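Local coordinates for cytosol aminopeptidase (PDB 3IJ3), which probably removes amino-terminal residues from peptides as a manganese-dependent metalloaminopeptidase of the M17 family, at residues 376-381 with 443-448; 399-404 with 427-432. All coordinates share one frame; numbering follows the deposited sequence.

Contact 1: residues 376-381 with 443-448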
ATOM      1  N   PHE A 376     -16.334 -13.229  25.926  1.00 15.09           N
ATOM      2  CA  PHE A 376     -17.230 -14.162  25.261  1.00 14.79           C
ATOM      3  C   PHE A 376     -17.515 -15.277  26.266  1.00 15.00           C
ATOM      4  O   PHE A 376     -16.625 -15.723  26.989  1.00 15.26           O
ATOM      5  CB  PHE A 376     -16.616 -14.794  24.012  1.00 14.85           C
ATOM      6  CG  PHE A 376     -16.303 -13.820  22.901  1.00 15.19           C
ATOM      7  CD1 PHE A 376     -17.187 -13.661  21.830  1.00 14.84           C
ATOM      8  CD2 PHE A 376     -15.144 -13.047  22.933  1.00 16.33           C
ATOM      9  CE1 PHE A 376     -16.886 -12.780  20.794  1.00 14.76           C
ATOM     10  CE2 PHE A 376     -14.849 -12.158  21.898  1.00 15.68           C
ATOM     11  CZ  PHE A 376     -15.693 -12.043  20.833  1.00 14.68           C
ATOM     12  N   ALA A 377     -18.749 -15.773  26.288  1.00 14.65           N
ATOM     13  CA  ALA A 377     -19.071 -16.875  27.165  1.00 14.03           C
ATOM     14  C   ALA A 377     -20.172 -17.728  26.545  1.00 13.77           C
ATOM     15  O   ALA A 377     -21.116 -17.208  25.943  1.00 12.86           O
ATOM     16  CB  ALA A 377     -19.470 -16.392  28.554  1.00 15.19           C
ATOM     17  N   ASN A 378     -20.022 -19.041  26.691  1.00 12.89           N
ATOM     18  CA  ASN A 378     -20.972 -19.997  26.132  1.00 14.08           C
ATOM     19  C   ASN A 378     -22.209 -20.223  26.965  1.00 15.75           C
ATOM     20  O   ASN A 378     -23.130 -20.929  26.516  1.00 17.76           O
ATOM     21  CB  ASN A 378     -20.307 -21.330  25.801  1.00 14.31           C
ATOM     22  CG  ASN A 378     -19.863 -22.101  27.023  1.00 15.76           C
ATOM     23  OD1 ASN A 378     -19.965 -21.618  28.149  1.00 15.27           O
ATOM     24  ND2 ASN A 378     -19.346 -23.329  26.804  1.00 15.16           N
ATOM     25  N   GLN A 379     -22.239 -19.645  28.165  1.00 14.53           N
ATOM     26  CA  GLN A 379     -23.389 -19.743  29.060  1.00 15.90           C
ATOM     27  C   GLN A 379     -23.752 -18.350  29.559  1.00 14.65           C
ATOM     28  O   GLN A 379     -22.895 -17.608  30.058  1.00 15.52           O
ATOM     29  CB  GLN A 379     -23.099 -20.697  30.234  1.00 15.50           C
ATOM     30  CG  GLN A 379     -23.003 -22.180  29.765  1.00 19.59           C
ATOM     31  CD  GLN A 379     -22.910 -23.156  30.906  1.00 25.24           C
ATOM     32  OE1 GLN A 379     -23.161 -22.804  32.056  1.00 22.92           O
ATOM     33  NE2 GLN A 379     -22.576 -24.415  30.589  1.00 25.23           N
ATOM     34  N   ASP A 380     -25.027 -17.995  29.437  1.00 15.81           N
ATOM     35  CA  ASP A 380     -25.463 -16.641  29.822  1.00 16.30           C
ATOM     36  C   ASP A 380     -25.270 -16.278  31.301  1.00 15.83           C
ATOM     37  O   ASP A 380     -24.900 -15.135  31.620  1.00 15.50           O
ATOM     38  CB  ASP A 380     -26.902 -16.392  29.388  1.00 17.28           C
ATOM     39  CG  ASP A 380     -27.068 -16.269  27.852  1.00 20.66           C
ATOM     40  OD1 ASP A 380     -26.101 -15.969  27.108  1.00 20.86           O
ATOM     41  OD2 ASP A 380     -28.218 -16.472  27.392  1.00 24.86           O
ATOM     42  N   SER A 381     -25.489 -17.223  32.203  1.00 15.53           N
ATOM     43  CA  SER A 381     -25.330 -16.943  33.630  1.00 15.53           C
ATOM     44  C   SER A 381     -23.906 -16.541  33.958  1.00 14.00           C
ATOM     45  O   SER A 381     -23.674 -15.601  34.740  1.00 13.96           O
ATOM     46  CB  SER A 381     -25.776 -18.130  34.468  1.00 17.32           C
ATOM     47  OG  SER A 381     -27.150 -18.402  34.256  1.00 17.47           O
ATOM     48  N   ILE A 443     -19.950 -27.230  29.306  1.00 17.37           N
ATOM     49  CA  ILE A 443     -18.891 -26.819  30.218  1.00 16.83           C
ATOM     50  C   ILE A 443     -18.875 -25.287  30.239  1.00 16.31           C
ATOM     51  O   ILE A 443     -18.620 -24.679  29.210  1.00 16.63           O
ATOM     52  CB  ILE A 443     -17.517 -27.340  29.738  1.00 15.80           C
ATOM     53  CG1 ILE A 443     -17.505 -28.870  29.697  1.00 19.47           C
ATOM     54  CG2 ILE A 443     -16.388 -26.822  30.638  1.00 16.58           C
ATOM     55  CD1 ILE A 443     -16.276 -29.468  28.963  1.00 20.71           C
ATOM     56  N   PRO A 444     -19.122 -24.665  31.404  1.00 15.13           N
ATOM     57  CA  PRO A 444     -19.118 -23.182  31.454  1.00 14.22           C
ATOM     58  C   PRO A 444     -17.743 -22.657  31.056  1.00 14.40           C
ATOM     59  O   PRO A 444     -16.730 -23.055  31.639  1.00 14.12           O
ATOM     60  CB  PRO A 444     -19.449 -22.881  32.919  1.00 14.91           C
ATOM     61  CG  PRO A 444     -20.171 -24.065  33.372  1.00 15.76           C
ATOM     62  CD  PRO A 444     -19.517 -25.228  32.705  1.00 15.49           C
ATOM     63  N   TRP A 445     -17.721 -21.801  30.045  1.00 13.65           N
ATOM     64  CA  TRP A 445     -16.460 -21.281  29.478  1.00 13.52           C
ATOM     65  C   TRP A 445     -16.528 -19.798  29.141  1.00 13.51           C
ATOM     66  O   TRP A 445     -17.467 -19.342  28.465  1.00 14.48           O
ATOM     67  CB  TRP A 445     -16.122 -22.120  28.219  1.00 13.25           C
ATOM     68  CG  TRP A 445     -15.091 -21.525  27.316  1.00 13.23           C
ATOM     69  CD1 TRP A 445     -13.772 -21.271  27.603  1.00 18.14           C
ATOM     70  CD2 TRP A 445     -15.286 -21.135  25.947  1.00 13.63           C
ATOM     71  NE1 TRP A 445     -13.139 -20.710  26.492  1.00 17.03           N
ATOM     72  CE2 TRP A 445     -14.052 -20.628  25.467  1.00 15.76           C
ATOM     73  CE3 TRP A 445     -16.388 -21.157  25.079  1.00 18.22           C
ATOM     74  CZ2 TRP A 445     -13.893 -20.148  24.164  1.00 15.73           C
ATOM     75  CZ3 TRP A 445     -16.215 -20.654  23.759  1.00 19.04           C
ATOM     76  CH2 TRP A 445     -14.977 -20.160  23.340  1.00 17.46           C
ATOM     77  N   ALA A 446     -15.516 -19.048  29.595  1.00 13.97           N
ATOM     78  CA  ALA A 446     -15.396 -17.632  29.317  1.00 14.60           C
ATOM     79  C   ALA A 446     -14.047 -17.421  28.623  1.00 14.20           C
ATOM     80  O   ALA A 446     -13.031 -18.012  29.025  1.00 14.22           O
ATOM     81  CB  ALA A 446     -15.462 -16.768  30.619  1.00 14.00           C
ATOM     82  N   HIS A 447     -14.066 -16.617  27.572  1.00 13.13           N
ATOM     83  CA  HIS A 447     -12.875 -16.268  26.792  1.00 13.31           C
ATOM     84  C   HIS A 447     -12.733 -14.760  26.808  1.00 12.81           C
ATOM     85  O   HIS A 447     -13.671 -14.032  26.443  1.00 14.11           O
ATOM     86  CB  HIS A 447     -13.043 -16.783  25.366  1.00 14.60           C
ATOM     87  CG  HIS A 447     -12.145 -16.135  24.359  1.00 19.59           C
ATOM     88  ND1 HIS A 447     -10.796 -16.405  24.270  1.00 23.65           N
ATOM     89  CD2 HIS A 447     -12.426 -15.288  23.340  1.00 24.05           C
ATOM     90  CE1 HIS A 447     -10.275 -15.689  23.294  1.00 19.34           C
ATOM     91  NE2 HIS A 447     -11.245 -15.027  22.693  1.00 27.95           N
ATOM     92  N   PHE A 448     -11.549 -14.301  27.205  1.00 13.50           N
ATOM     93  CA  PHE A 448     -11.236 -12.908  27.264  1.00 13.65           C
ATOM     94  C   PHE A 448     -10.213 -12.526  26.196  1.00 14.18           C
ATOM     95  O   PHE A 448      -9.128 -13.163  26.098  1.00 16.27           O
ATOM     96  CB  PHE A 448     -10.640 -12.510  28.623  1.00 14.14           C
ATOM     97  CG  PHE A 448     -11.637 -12.442  29.714  1.00 16.43           C
ATOM     98  CD1 PHE A 448     -12.316 -11.264  29.961  1.00 19.95           C
ATOM     99  CD2 PHE A 448     -11.909 -13.541  30.498  1.00 17.32           C
ATOM    100  CE1 PHE A 448     -13.258 -11.202  30.979  1.00 18.68           C
ATOM    101  CE2 PHE A 448     -12.853 -13.474  31.527  1.00 17.82           C
ATOM    102  CZ  PHE A 448     -13.517 -12.317  31.755  1.00 17.66           C
TER
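Asn378 holds the backbone of 443-445 with both ends of its side-chain amide, a case of a side chain prolonging a ladder where the strand gives out. A chi1 of 68° sets CG between the backbone N and carbonyl carbon, and OD1 takes the N-H of Trp445 at 2.9 Å from above the carbonyl plane. ND2 gives a straighter bond (169°) to Ile443 O, also 2.9 Å away, with Ile443 O in the plane of the Asn378 amide. The Asn378 backbone N adds a bond to Trp445 O, while Asn378 CB sits at the indole edge, 4.0 Å from Trp445 CE3. This continues an antiparallel pairing on the catalytic-domain sheet, where strand 445-454 runs between 374-377 and the parallel 353-359. The close-packed part is this buried strand pair. Phe376 and His447 form the hydrogen-bonded pair, with N to O distances of 2.8 Å both ways, and their side chains run side by side with ring planes 39° apart, an oblique pair, on the face that helix 427-436 covers. Ala377 and Ala446 turn to the other face, under helix 380-393. Asp356 accepts from both His447 ND1 and Trp445 NE1. Past Asn378 the contact loosens toward solvent: the extended Gln379 side chain crosses the Pro444 ring, Gln379 OE1 3.5 Å from Pro444 CG, its NE2 bonded to Asp441 O, and a triethylene glycol molecule lies nearby.

Contact 2: residues 399-404 with 427-432; sequences RLPLFQ and GAITAA
Leu402 O takes the side-chain NE2 of Gln404 at 3.0 Å, the donor standing well above the carbonyl plane, while the same leucine packs on the helix, its CD2 3.7 Å from Ala432 CB. Gln404 folds back to make this bond, and its NE2 also reaches Gln436 OE1 farther along the helix. The carbonyl oxygen of Pro401 meets Ile429 from the loop side, with Ile429 CG2 at 3.4 Å and CG1 at 3.6 Å, and the N-H of Phe403 reaches the same oxygen through a weak bond of 3.1 Å. That weak bond closes an inverse gamma turn centred on Leu402, a worked instance of a tight turn keeping its polar bonding local while its carbonyl rests on an aliphatic side chain. Ile429 can meet the oxygen with both branches because chi1 of -67° puts CG1 beside its backbone N and CG2 beside the carbonyl carbon; CD1 then runs on to the proline ring, 3.9 Å from Pro401 CG. A second leucine-alanine pair is looser, Leu400 laying CD1 against Ala428 CB at 4.2 Å. The contact also borders a subunit interface in the six-chain assembly: Leu400 packs on Leu400 of a neighbouring subunit, and Pro401 and Phe403 on its Leu372. Loop 399-404 thus meets 427-432 through aliphatic groups and the carbonyl of Pro401, which suggests that within these two segments the fit rests mainly on apolar packing, with the Gln404-Gln436 bond adding a polar tie farther along the helix.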
ATOM      1  N   ARG A 399     -19.280  -7.678  26.921  1.00 11.80           N
ATOM      2  CA  ARG A 399     -19.563  -8.942  26.245  1.00 12.52           C
ATOM      3  C   ARG A 399     -19.759  -8.767  24.729  1.00 13.16           C
ATOM      4  O   ARG A 399     -20.458  -7.828  24.279  1.00 13.24           O
ATOM      5  CB  ARG A 399     -20.816  -9.581  26.824  1.00 13.08           C
ATOM      6  CG  ARG A 399     -21.006 -11.038  26.380  1.00 15.38           C
ATOM      7  CD  ARG A 399     -22.355 -11.626  26.799  1.00 16.74           C
ATOM      8  NE  ARG A 399     -22.394 -13.066  26.566  1.00 15.45           N
ATOM      9  CZ  ARG A 399     -23.448 -13.831  26.841  1.00 14.99           C
ATOM     10  NH1 ARG A 399     -24.544 -13.294  27.351  1.00 15.59           N
ATOM     11  NH2 ARG A 399     -23.399 -15.138  26.600  1.00 18.81           N
ATOM     12  N   LEU A 400     -19.136  -9.671  23.969  1.00 13.34           N
ATOM     13  CA  LEU A 400     -19.325  -9.774  22.522  1.00 12.45           C
ATOM     14  C   LEU A 400     -19.959 -11.151  22.285  1.00 13.74           C
ATOM     15  O   LEU A 400     -19.813 -12.052  23.102  1.00 14.03           O
ATOM     16  CB  LEU A 400     -18.029  -9.579  21.741  1.00 14.42           C
ATOM     17  CG  LEU A 400     -17.463  -8.147  21.771  1.00 12.81           C
ATOM     18  CD1 LEU A 400     -16.155  -8.107  20.931  1.00 12.49           C
ATOM     19  CD2 LEU A 400     -18.447  -7.120  21.259  1.00 16.54           C
ATOM     20  N   PRO A 401     -20.649 -11.316  21.157  1.00 13.57           N
ATOM     21  CA  PRO A 401     -21.398 -12.550  20.939  1.00 14.79           C
ATOM     22  C   PRO A 401     -20.727 -13.701  20.217  1.00 14.61           C
ATOM     23  O   PRO A 401     -19.909 -13.494  19.304  1.00 14.24           O
ATOM     24  CB  PRO A 401     -22.552 -12.058  20.051  1.00 15.92           C
ATOM     25  CG  PRO A 401     -21.880 -11.008  19.176  1.00 16.05           C
ATOM     26  CD  PRO A 401     -20.937 -10.297  20.113  1.00 14.44           C
ATOM     27  N   LEU A 402     -21.100 -14.922  20.606  1.00 14.15           N
ATOM     28  CA  LEU A 402     -20.696 -16.123  19.873  1.00 13.80           C
ATOM     29  C   LEU A 402     -21.844 -16.272  18.851  1.00 15.45           C
ATOM     30  O   LEU A 402     -22.770 -17.093  19.028  1.00 14.71           O
ATOM     31  CB  LEU A 402     -20.543 -17.321  20.816  1.00 15.49           C
ATOM     32  CG  LEU A 402     -19.350 -17.317  21.752  1.00 16.56           C
ATOM     33  CD1 LEU A 402     -19.501 -18.314  22.900  1.00 18.18           C
ATOM     34  CD2 LEU A 402     -18.052 -17.568  20.988  1.00 15.33           C
ATOM     35  N   PHE A 403     -21.819 -15.406  17.820  1.00 15.18           N
ATOM     36  CA  PHE A 403     -22.882 -15.312  16.816  1.00 14.05           C
ATOM     37  C   PHE A 403     -22.774 -16.487  15.849  1.00 15.44           C
ATOM     38  O   PHE A 403     -21.958 -16.484  14.944  1.00 13.86           O
ATOM     39  CB  PHE A 403     -22.814 -13.970  16.117  1.00 14.43           C
ATOM     40  CG  PHE A 403     -24.003 -13.653  15.288  1.00 14.54           C
ATOM     41  CD1 PHE A 403     -25.254 -13.527  15.871  1.00 18.28           C
ATOM     42  CD2 PHE A 403     -23.890 -13.429  13.924  1.00 12.72           C
ATOM     43  CE1 PHE A 403     -26.362 -13.224  15.109  1.00 17.67           C
ATOM     44  CE2 PHE A 403     -25.002 -13.122  13.157  1.00 14.75           C
ATOM     45  CZ  PHE A 403     -26.231 -13.023  13.741  1.00 16.27           C
ATOM     46  N   GLN A 404     -23.650 -17.461  16.048  1.00 15.21           N
ATOM     47  CA  GLN A 404     -23.555 -18.748  15.350  1.00 15.57           C
ATOM     48  C   GLN A 404     -23.566 -18.706  13.817  1.00 16.67           C
ATOM     49  O   GLN A 404     -22.864 -19.506  13.221  1.00 16.05           O
ATOM     50  CB  GLN A 404     -24.573 -19.750  15.911  1.00 17.42           C
ATOM     51  CG  GLN A 404     -24.385 -20.004  17.431  1.00 19.48           C
ATOM     52  CD  GLN A 404     -23.070 -20.692  17.744  1.00 21.30           C
ATOM     53  OE1 GLN A 404     -22.819 -21.798  17.274  1.00 25.07           O
ATOM     54  NE2 GLN A 404     -22.239 -20.056  18.556  1.00 15.89           N
ATOM     55  N   GLY A 427     -13.629  -9.805  13.306  1.00 25.02           N
ATOM     56  CA  GLY A 427     -12.395 -10.488  13.683  1.00 27.06           C
ATOM     57  C   GLY A 427     -12.408 -11.194  15.009  1.00 25.04           C
ATOM     58  O   GLY A 427     -12.034 -12.365  15.089  1.00 23.46           O
ATOM     59  N   ALA A 428     -12.855 -10.454  16.033  1.00 26.76           N
ATOM     60  CA  ALA A 428     -12.954 -10.948  17.425  1.00 25.41           C
ATOM     61  C   ALA A 428     -13.948 -12.061  17.533  1.00 25.52           C
ATOM     62  O   ALA A 428     -13.639 -13.132  18.149  1.00 24.61           O
ATOM     63  CB  ALA A 428     -13.331  -9.838  18.358  1.00 28.37           C
ATOM     64  N   ILE A 429     -15.114 -11.877  16.887  1.00 21.80           N
ATOM     65  CA  ILE A 429     -16.130 -12.911  16.992  1.00 21.34           C
ATOM     66  C   ILE A 429     -15.589 -14.158  16.351  1.00 23.79           C
ATOM     67  O   ILE A 429     -15.755 -15.260  16.870  1.00 21.17           O
ATOM     68  CB  ILE A 429     -17.429 -12.502  16.331  1.00 20.18           C
ATOM     69  CG1 ILE A 429     -18.037 -11.347  17.136  1.00 20.92           C
ATOM     70  CG2 ILE A 429     -18.434 -13.699  16.255  1.00 18.84           C
ATOM     71  CD1 ILE A 429     -19.194 -10.651  16.425  1.00 20.63           C
ATOM     72  N   THR A 430     -14.923 -13.981  15.207  1.00 24.51           N
ATOM     73  CA  THR A 430     -14.388 -15.110  14.472  1.00 25.56           C
ATOM     74  C   THR A 430     -13.441 -15.980  15.334  1.00 23.62           C
ATOM     75  O   THR A 430     -13.585 -17.213  15.359  1.00 24.36           O
ATOM     76  CB  THR A 430     -13.708 -14.601  13.119  1.00 24.49           C
ATOM     77  OG1 THR A 430     -14.687 -13.901  12.342  1.00 32.43           O
ATOM     78  CG2 THR A 430     -13.191 -15.804  12.311  1.00 30.97           C
ATOM     79  N   ALA A 431     -12.502 -15.373  16.057  1.00 23.61           N
ATOM     80  CA  ALA A 431     -11.564 -16.114  16.897  1.00 22.59           C
ATOM     81  C   ALA A 431     -12.251 -16.912  18.011  1.00 22.91           C
ATOM     82  O   ALA A 431     -11.916 -18.076  18.299  1.00 20.07           O
ATOM     83  CB  ALA A 431     -10.520 -15.197  17.485  1.00 24.60           C
ATOM     84  N   ALA A 432     -13.207 -16.256  18.655  1.00 21.79           N
ATOM     85  CA  ALA A 432     -13.971 -16.853  19.722  1.00 20.68           C
ATOM     86  C   ALA A 432     -14.806 -18.013  19.197  1.00 17.26           C
ATOM     87  O   ALA A 432     -14.904 -19.052  19.870  1.00 16.45           O
ATOM     88  CB  ALA A 432     -14.873 -15.773  20.398  1.00 19.87           C
TER

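The centres of contacts 1 and 2 are 12 Å apart, and Phe376 and Arg399 join them. The Phe376 ring meets the loop backbone, CD1 lying 3.3 Å from Leu400 O and CE1 3.4 Å from Pro401 O. Arg399 NH2 makes a salt bridge of 2.9 Å to Asp380 OD1 and a probable hydrogen bond of 3.2 Å to Ala377 O. Helix 427-436, packed in contact 2, leads along the chain to strand 445-454 of contact 1. Neither contact supplies a ligand to the lithium site of Lys250, Asp255, Asp273 and Glu334: the ion lies about 11 Å from the side chain of His447 and about 13 Å from that of Ala428.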